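Local coordinates for 3-oxoadipate enol-lactonase (Burkholderia xenovorans, PDB 2XUA), which probably hydrolyses 3-oxoadipate enol-lactone in catechol metabolism, as an alpha/beta hydrolase, at residues 9-22 with 76-90. Numbering follows the deposited sequence.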
ATOM      1  N   VAL B   9      13.583 -17.014  -6.015  1.00 28.23           N
ATOM      2  CA  VAL B   9      13.747 -17.945  -4.933  1.00 29.81           C
ATOM      3  C   VAL B   9      12.766 -19.105  -5.087  1.00 31.03           C
ATOM      4  O   VAL B   9      11.622 -18.873  -5.424  1.00 30.16           O
ATOM      5  CB  VAL B   9      13.534 -17.251  -3.553  1.00 30.23           C
ATOM      6  CG1 VAL B   9      12.319 -16.416  -3.547  1.00 30.53           C
ATOM      7  CG2 VAL B   9      13.381 -18.274  -2.501  1.00 33.65           C
ATOM      8  N   ASN B  10      13.218 -20.353  -4.864  1.00 32.58           N
ATOM      9  CA  ASN B  10      12.302 -21.532  -4.826  1.00 33.77           C
ATOM     10  C   ASN B  10      11.471 -21.631  -6.117  1.00 33.61           C
ATOM     11  O   ASN B  10      10.303 -22.044  -6.088  1.00 34.42           O
ATOM     12  CB  ASN B  10      11.388 -21.456  -3.561  1.00 33.30           C
ATOM     13  CG  ASN B  10      10.916 -22.832  -3.036  1.00 37.31           C
ATOM     14  OD1 ASN B  10      11.593 -23.877  -3.177  1.00 36.31           O
ATOM     15  ND2 ASN B  10       9.737 -22.819  -2.387  1.00 36.08           N
ATOM     16  N   GLY B  11      12.072 -21.265  -7.245  1.00 33.47           N
ATOM     17  CA  GLY B  11      11.379 -21.269  -8.534  1.00 33.40           C
ATOM     18  C   GLY B  11      10.275 -20.229  -8.733  1.00 33.03           C
ATOM     19  O   GLY B  11       9.410 -20.412  -9.599  1.00 33.30           O
ATOM     20  N   THR B  12      10.303 -19.139  -7.952  1.00 32.28           N
ATOM     21  CA  THR B  12       9.471 -17.927  -8.214  1.00 31.50           C
ATOM     22  C   THR B  12      10.291 -16.667  -8.004  1.00 30.24           C
ATOM     23  O   THR B  12      11.458 -16.743  -7.676  1.00 30.63           O
ATOM     24  CB  THR B  12       8.366 -17.634  -7.152  1.00 31.92           C
ATOM     25  OG1 THR B  12       8.377 -18.555  -6.050  1.00 35.40           O
ATOM     26  CG2 THR B  12       7.029 -17.386  -7.751  1.00 29.60           C
ATOM     27  N   GLU B  13       9.613 -15.520  -8.075  1.00 28.88           N
ATOM     28  CA  GLU B  13      10.161 -14.212  -7.765  1.00 28.13           C
ATOM     29  C   GLU B  13       9.307 -13.508  -6.676  1.00 25.77           C
ATOM     30  O   GLU B  13       8.100 -13.332  -6.848  1.00 24.06           O
ATOM     31  CB  GLU B  13      10.171 -13.371  -9.039  1.00 29.48           C
ATOM     32  CG  GLU B  13      10.935 -12.056  -8.937  1.00 33.63           C
ATOM     33  CD  GLU B  13      11.051 -11.334 -10.295  1.00 40.19           C
ATOM     34  OE1 GLU B  13      10.615 -11.881 -11.348  1.00 42.18           O
ATOM     35  OE2 GLU B  13      11.570 -10.207 -10.326  1.00 39.85           O
ATOM     36  N   LEU B  14       9.933 -13.120  -5.564  1.00 23.11           N
ATOM     37  CA  LEU B  14       9.224 -12.440  -4.483  1.00 19.68           C
ATOM     38  C   LEU B  14       9.676 -11.004  -4.280  1.00 18.89           C
ATOM     39  O   LEU B  14      10.863 -10.739  -4.155  1.00 17.43           O
ATOM     40  CB  LEU B  14       9.400 -13.175  -3.158  1.00 19.97           C
ATOM     41  CG  LEU B  14       9.105 -14.695  -3.120  1.00 23.05           C
ATOM     42  CD1 LEU B  14       9.610 -15.284  -1.829  1.00 21.72           C
ATOM     43  CD2 LEU B  14       7.621 -14.964  -3.305  1.00 18.03           C
ATOM     44  N   HIS B  15       8.691 -10.117  -4.174  1.00 16.12           N
ATOM     45  CA  HIS B  15       8.908  -8.743  -3.761  1.00 16.81           C
ATOM     46  C   HIS B  15       9.161  -8.725  -2.246  1.00 15.60           C
ATOM     47  O   HIS B  15       8.423  -9.339  -1.463  1.00 15.76           O
ATOM     48  CB  HIS B  15       7.710  -7.871  -4.168  1.00 15.51           C
ATOM     49  CG  HIS B  15       7.733  -6.478  -3.590  1.00 18.04           C
ATOM     50  ND1 HIS B  15       8.827  -5.644  -3.675  1.00 19.59           N
ATOM     51  CD2 HIS B  15       6.787  -5.784  -2.912  1.00 20.07           C
ATOM     52  CE1 HIS B  15       8.567  -4.510  -3.054  1.00 17.66           C
ATOM     53  NE2 HIS B  15       7.335  -4.550  -2.602  1.00 19.09           N
ATOM     54  N   TYR B  16      10.201  -8.034  -1.811  1.00 14.25           N
ATOM     55  CA  TYR B  16      10.444  -7.946  -0.366  1.00 13.47           C
ATOM     56  C   TYR B  16      10.814  -6.527   0.092  1.00 13.39           C
ATOM     57  O   TYR B  16      11.143  -5.653  -0.741  1.00 15.18           O
ATOM     58  CB  TYR B  16      11.548  -8.957   0.082  1.00 12.85           C
ATOM     59  CG  TYR B  16      12.925  -8.632  -0.452  1.00 14.37           C
ATOM     60  CD1 TYR B  16      13.811  -7.806   0.266  1.00 15.68           C
ATOM     61  CD2 TYR B  16      13.347  -9.154  -1.685  1.00 19.80           C
ATOM     62  CE1 TYR B  16      15.092  -7.471  -0.269  1.00 16.65           C
ATOM     63  CE2 TYR B  16      14.603  -8.841  -2.215  1.00 17.55           C
ATOM     64  CZ  TYR B  16      15.466  -8.011  -1.502  1.00 19.71           C
ATOM     65  OH  TYR B  16      16.708  -7.686  -2.038  1.00 22.89           O
ATOM     66  N   ARG B  17      10.841  -6.341   1.398  1.00 13.85           N
ATOM     67  CA  ARG B  17      11.163  -5.014   1.984  1.00 14.26           C
ATOM     68  C   ARG B  17      11.890  -5.158   3.246  1.00 13.79           C
ATOM     69  O   ARG B  17      11.463  -5.932   4.089  1.00 14.76           O
ATOM     70  CB  ARG B  17       9.887  -4.212   2.198  1.00 13.64           C
ATOM     71  CG  ARG B  17      10.109  -2.795   2.680  1.00 14.26           C
ATOM     72  CD  ARG B  17       8.839  -1.955   2.391  1.00 15.66           C
ATOM     73  NE  ARG B  17       8.675  -1.618   0.961  1.00 12.40           N
ATOM     74  CZ  ARG B  17       7.652  -0.935   0.459  1.00 13.49           C
ATOM     75  NH1 ARG B  17       6.663  -0.536   1.229  1.00 12.55           N
ATOM     76  NH2 ARG B  17       7.571  -0.730  -0.819  1.00 11.87           N
ATOM     77  N   ILE B  18      12.978  -4.402   3.403  1.00 13.19           N
ATOM     78  CA  ILE B  18      13.774  -4.461   4.652  1.00 13.27           C
ATOM     79  C   ILE B  18      13.699  -3.112   5.471  1.00 14.68           C
ATOM     80  O   ILE B  18      13.795  -2.015   4.887  1.00 13.78           O
ATOM     81  CB  ILE B  18      15.247  -4.800   4.340  1.00 14.72           C
ATOM     82  CG1 ILE B  18      15.369  -6.198   3.719  1.00 17.69           C
ATOM     83  CG2 ILE B  18      16.160  -4.671   5.607  1.00 14.76           C
ATOM     84  CD1 ILE B  18      16.765  -6.564   3.178  1.00 16.89           C
ATOM     85  N   ASP B  19      13.489  -3.176   6.785  1.00 14.77           N
ATOM     86  CA  ASP B  19      13.593  -1.970   7.612  1.00 15.64           C
ATOM     87  C   ASP B  19      14.536  -2.235   8.785  1.00 16.28           C
ATOM     88  O   ASP B  19      14.809  -3.380   9.110  1.00 14.53           O
ATOM     89  CB  ASP B  19      12.204  -1.531   8.125  1.00 15.87           C
ATOM     90  CG  ASP B  19      11.258  -1.140   7.016  1.00 18.98           C
ATOM     91  OD1 ASP B  19      11.169   0.094   6.749  1.00 18.21           O
ATOM     92  OD2 ASP B  19      10.582  -2.053   6.427  1.00 16.93           O
ATOM     93  N   GLY B  20      15.020  -1.150   9.425  1.00 16.93           N
ATOM     94  CA  GLY B  20      16.069  -1.238  10.419  1.00 16.66           C
ATOM     95  C   GLY B  20      17.409  -1.165   9.670  1.00 19.48           C
ATOM     96  O   GLY B  20      17.451  -1.149   8.451  1.00 20.43           O
ATOM     97  N   GLU B  21      18.525  -1.120  10.379  1.00 21.57           N
ATOM     98  CA  GLU B  21      19.842  -0.914   9.717  1.00 22.99           C
ATOM     99  C   GLU B  21      20.270  -2.259   9.115  1.00 22.04           C
ATOM    100  O   GLU B  21      20.609  -3.149   9.862  1.00 21.70           O
ATOM    101  CB  GLU B  21      20.836  -0.478  10.794  1.00 24.32           C
ATOM    102  CG  GLU B  21      21.319   0.977  10.703  1.00 33.79           C
ATOM    103  CD  GLU B  21      20.245   1.997  10.320  1.00 43.30           C
ATOM    104  OE1 GLU B  21      20.379   2.635   9.226  1.00 47.43           O
ATOM    105  OE2 GLU B  21      19.285   2.167  11.112  1.00 47.20           O
ATOM    106  N   ARG B  22      20.257  -2.429   7.803  1.00 22.60           N
ATOM    107  CA  ARG B  22      20.235  -3.813   7.245  1.00 23.69           C
ATOM    108  C   ARG B  22      21.584  -4.586   7.444  1.00 23.93           C
ATOM    109  O   ARG B  22      21.607  -5.836   7.553  1.00 20.53           O
ATOM    110  CB  ARG B  22      19.531  -3.881   5.845  1.00 25.35           C
ATOM    111  CG  ARG B  22      20.221  -4.302   4.516  1.00 28.72           C
ATOM    112  CD  ARG B  22      21.039  -5.534   4.633  1.00 30.30           C
ATOM    113  NE  ARG B  22      21.010  -6.558   3.575  1.00 28.02           N
ATOM    114  CZ  ARG B  22      21.306  -7.830   3.888  1.00 30.05           C
ATOM    115  NH1 ARG B  22      21.594  -8.105   5.157  1.00 26.64           N
ATOM    116  NH2 ARG B  22      21.310  -8.830   3.002  1.00 29.62           N
ATOM    117  N   GLU B  76       4.728 -26.467   1.594  1.00 27.17           N
ATOM    118  CA  GLU B  76       6.169 -26.631   1.306  1.00 26.06           C
ATOM    119  C   GLU B  76       6.707 -25.586   0.357  1.00 25.93           C
ATOM    120  O   GLU B  76       7.896 -25.206   0.452  1.00 26.67           O
ATOM    121  CB  GLU B  76       6.531 -28.025   0.720  1.00 26.79           C
ATOM    122  CG  GLU B  76       6.302 -29.175   1.658  1.00 26.27           C
ATOM    123  CD  GLU B  76       4.835 -29.567   1.821  1.00 28.20           C
ATOM    124  OE1 GLU B  76       4.083 -29.423   0.856  1.00 26.33           O
ATOM    125  OE2 GLU B  76       4.442 -29.991   2.929  1.00 27.09           O
ATOM    126  N   GLN B  77       5.911 -25.143  -0.599  1.00 24.28           N
ATOM    127  CA  GLN B  77       6.392 -24.073  -1.438  1.00 24.20           C
ATOM    128  C   GLN B  77       6.484 -22.796  -0.550  1.00 23.82           C
ATOM    129  O   GLN B  77       7.463 -22.027  -0.600  1.00 22.63           O
ATOM    130  CB  GLN B  77       5.485 -23.800  -2.623  1.00 24.43           C
ATOM    131  CG  GLN B  77       5.754 -24.710  -3.863  1.00 28.50           C
ATOM    132  CD  GLN B  77       4.578 -24.693  -4.796  1.00 30.45           C
ATOM    133  OE1 GLN B  77       3.455 -24.465  -4.351  1.00 28.14           O
ATOM    134  NE2 GLN B  77       4.819 -24.909  -6.100  1.00 32.64           N
ATOM    135  N   LEU B  78       5.465 -22.590   0.259  1.00 22.84           N
ATOM    136  CA  LEU B  78       5.408 -21.382   1.087  1.00 22.39           C
ATOM    137  C   LEU B  78       6.521 -21.323   2.106  1.00 23.36           C
ATOM    138  O   LEU B  78       7.063 -20.248   2.380  1.00 24.96           O
ATOM    139  CB  LEU B  78       4.027 -21.206   1.737  1.00 21.78           C
ATOM    140  CG  LEU B  78       2.796 -21.137   0.819  1.00 20.05           C
ATOM    141  CD1 LEU B  78       1.593 -21.202   1.720  1.00 16.79           C
ATOM    142  CD2 LEU B  78       2.730 -19.860  -0.053  1.00 18.85           C
ATOM    143  N   THR B  79       6.861 -22.450   2.689  1.00 22.85           N
ATOM    144  CA  THR B  79       7.929 -22.500   3.649  1.00 24.94           C
ATOM    145  C   THR B  79       9.275 -22.244   2.928  1.00 24.71           C
ATOM    146  O   THR B  79      10.125 -21.486   3.428  1.00 24.06           O
ATOM    147  CB  THR B  79       7.924 -23.838   4.385  1.00 25.58           C
ATOM    148  OG1 THR B  79       6.691 -23.993   5.091  1.00 29.03           O
ATOM    149  CG2 THR B  79       8.996 -23.885   5.486  1.00 29.27           C
ATOM    150  N   GLY B  80       9.443 -22.865   1.763  1.00 23.04           N
ATOM    151  CA  GLY B  80      10.667 -22.783   0.997  1.00 24.28           C
ATOM    152  C   GLY B  80      10.892 -21.391   0.420  1.00 23.62           C
ATOM    153  O   GLY B  80      12.033 -20.954   0.194  1.00 22.04           O
ATOM    154  N   ASP B  81       9.786 -20.691   0.189  1.00 22.84           N
ATOM    155  CA  ASP B  81       9.851 -19.312  -0.194  1.00 22.86           C
ATOM    156  C   ASP B  81      10.559 -18.494   0.906  1.00 21.37           C
ATOM    157  O   ASP B  81      11.435 -17.706   0.574  1.00 22.00           O
ATOM    158  CB  ASP B  81       8.455 -18.780  -0.483  1.00 22.56           C
ATOM    159  CG  ASP B  81       7.920 -19.279  -1.798  1.00 25.60           C
ATOM    160  OD1 ASP B  81       8.652 -19.994  -2.557  1.00 25.77           O
ATOM    161  OD2 ASP B  81       6.792 -18.921  -2.126  1.00 23.86           O
ATOM    162  N   VAL B  82      10.187 -18.685   2.168  1.00 21.16           N
ATOM    163  CA  VAL B  82      10.745 -17.898   3.321  1.00 21.29           C
ATOM    164  C   VAL B  82      12.195 -18.254   3.391  1.00 22.39           C
ATOM    165  O   VAL B  82      13.061 -17.384   3.348  1.00 21.65           O
ATOM    166  CB  VAL B  82      10.071 -18.220   4.683  1.00 21.25           C
ATOM    167  CG1 VAL B  82      10.800 -17.470   5.873  1.00 20.04           C
ATOM    168  CG2 VAL B  82       8.588 -17.804   4.676  1.00 21.21           C
ATOM    169  N   LEU B  83      12.464 -19.560   3.394  1.00 21.33           N
ATOM    170  CA  LEU B  83      13.857 -20.026   3.439  1.00 22.08           C
ATOM    171  C   LEU B  83      14.773 -19.530   2.328  1.00 21.14           C
ATOM    172  O   LEU B  83      15.869 -19.066   2.624  1.00 22.23           O
ATOM    173  CB  LEU B  83      13.906 -21.545   3.565  1.00 22.68           C
ATOM    174  CG  LEU B  83      13.233 -22.042   4.808  1.00 24.35           C
ATOM    175  CD1 LEU B  83      13.181 -23.567   4.636  1.00 31.30           C
ATOM    176  CD2 LEU B  83      13.963 -21.660   6.105  1.00 26.64           C
ATOM    177  N   GLY B  84      14.309 -19.543   1.096  1.00 20.17           N
ATOM    178  CA  GLY B  84      15.075 -19.067  -0.039  1.00 22.05           C
ATOM    179  C   GLY B  84      15.318 -17.568   0.006  1.00 22.42           C
ATOM    180  O   GLY B  84      16.435 -17.080  -0.311  1.00 22.31           O
ATOM    181  N   LEU B  85      14.283 -16.818   0.419  1.00 21.52           N
ATOM    182  CA  LEU B  85      14.472 -15.386   0.699  1.00 20.13           C
ATOM    183  C   LEU B  85      15.526 -15.125   1.780  1.00 19.90           C
ATOM    184  O   LEU B  85      16.418 -14.279   1.602  1.00 19.22           O
ATOM    185  CB  LEU B  85      13.115 -14.764   1.108  1.00 18.47           C
ATOM    186  CG  LEU B  85      13.089 -13.235   1.271  1.00 21.67           C
ATOM    187  CD1 LEU B  85      13.558 -12.478   0.021  1.00 19.12           C
ATOM    188  CD2 LEU B  85      11.665 -12.753   1.681  1.00 22.21           C
HETATM  189  N   MSE B  86      15.393 -15.798   2.935  1.00 19.93           N
HETATM  190  CA  MSE B  86      16.421 -15.685   3.981  1.00 20.79           C
HETATM  191  C   MSE B  86      17.805 -16.038   3.470  1.00 21.32           C
HETATM  192  O   MSE B  86      18.782 -15.291   3.671  1.00 19.26           O
HETATM  193  CB  MSE B  86      16.067 -16.581   5.136  1.00 21.01           C
HETATM  194  CG  MSE B  86      15.027 -15.952   6.006  1.00 21.30           C
HETATM  195 SE   MSE B  86      14.316 -17.275   7.221  1.00 29.73          SE
HETATM  196  CE  MSE B  86      15.912 -17.510   8.350  1.00 21.46           C
ATOM    197  N   ASP B  87      17.882 -17.165   2.762  1.00 21.76           N
ATOM    198  CA  ASP B  87      19.151 -17.613   2.183  1.00 22.94           C
ATOM    199  C   ASP B  87      19.767 -16.567   1.260  1.00 22.09           C
ATOM    200  O   ASP B  87      20.976 -16.260   1.355  1.00 23.39           O
ATOM    201  CB  ASP B  87      18.923 -18.918   1.402  1.00 22.94           C
ATOM    202  CG  ASP B  87      18.760 -20.130   2.315  1.00 25.21           C
ATOM    203  OD1 ASP B  87      18.964 -20.041   3.550  1.00 27.80           O
ATOM    204  OD2 ASP B  87      18.419 -21.197   1.780  1.00 27.53           O
ATOM    205  N   THR B  88      18.938 -16.017   0.382  1.00 23.20           N
ATOM    206  CA  THR B  88      19.305 -14.929  -0.559  1.00 22.12           C
ATOM    207  C   THR B  88      19.881 -13.733   0.173  1.00 21.39           C
ATOM    208  O   THR B  88      20.831 -13.124  -0.309  1.00 18.28           O
ATOM    209  CB  THR B  88      18.100 -14.408  -1.419  1.00 23.25           C
ATOM    210  OG1 THR B  88      17.666 -15.434  -2.320  1.00 27.97           O
ATOM    211  CG2 THR B  88      18.505 -13.223  -2.269  1.00 23.80           C
ATOM    212  N   LEU B  89      19.267 -13.377   1.305  1.00 20.49           N
ATOM    213  CA  LEU B  89      19.738 -12.235   2.141  1.00 21.15           C
ATOM    214  C   LEU B  89      20.845 -12.580   3.149  1.00 20.30           C
ATOM    215  O   LEU B  89      21.301 -11.744   3.896  1.00 19.56           O
ATOM    216  CB  LEU B  89      18.533 -11.533   2.794  1.00 19.69           C
ATOM    217  CG  LEU B  89      17.478 -11.045   1.808  1.00 17.27           C
ATOM    218  CD1 LEU B  89      16.248 -10.561   2.576  1.00 18.69           C
ATOM    219  CD2 LEU B  89      17.988  -9.897   0.899  1.00 20.72           C
ATOM    220  N   LYS B  90      21.327 -13.834   3.085  1.00 21.65           N
ATOM    221  CA  LYS B  90      22.317 -14.379   4.033  1.00 22.42           C
ATOM    222  C   LYS B  90      21.807 -14.375   5.478  1.00 20.93           C
ATOM    223  O   LYS B  90      22.584 -14.321   6.451  1.00 22.09           O
ATOM    224  CB  LYS B  90      23.726 -13.735   3.859  1.00 22.40           C
ATOM    225  CG  LYS B  90      24.308 -13.929   2.434  1.00 27.57           C
ATOM    226  CD  LYS B  90      25.420 -12.871   2.124  1.00 33.29           C
ATOM    227  CE  LYS B  90      25.029 -11.814   1.008  1.00 37.86           C
ATOM    228  NZ  LYS B  90      24.620 -10.357   1.393  1.00 35.83           N
TER
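Asp81 OD1 accepts a nearly straight hydrogen bond from Asn10 ND2 at 3.0 Å. The oxygen lies in the plane of the Asn10 amide, but the donor comes from above the carboxylate plane. The two flat groups stand nearly perpendicular, 86° apart. Asn10 CG is anti to the backbone N (chi1 -152°), which carries the amide across the helix backbone at Gly80. Gly80 has no side chain on this face, and the amide lies over its bare backbone. One carboxylate oxygen of Asp81 is bound by Asn10 and the other, OD2, by a salt bridge to Arg61, so the group probably stays ionised. Asn10 belongs to the type I' turn Val9-Thr12 of the hairpin formed by strands 6-9 and 12-19.

Farther along the strand the contact is apolar. Leu14 CD1 lies 3.9 Å from Asp81 CB. The Tyr16 ring meets Leu85 obliquely, with Tyr16 CD2 3.7 Å from Leu85 CD1. Tyr16 CE1 is 4.0 Å from Leu89 CD2. Ile18 CD1 and Leu89 CD1 meet tip to tip at 4.1 Å.

At the far end Arg22 NH2 donates to Leu89 O at 3.0 Å. The carbonyl lies at the edge of the guanidinium, and the Arg22 chain bends at chi2 and chi3 to reach it. This bond ties the loop after the strand to the Schellman motif at Lys90, where the chain leaves helical geometry with positive phi.

Helix 75-88 thus packs on the antiparallel end of the alpha/beta hydrolase sheet, crossing strand 12-19 at -66°. Leu85 also touches Ala7 of strand 6-9 and Tyr58 of strand 54-58, while Val82 turns to helix 101-112.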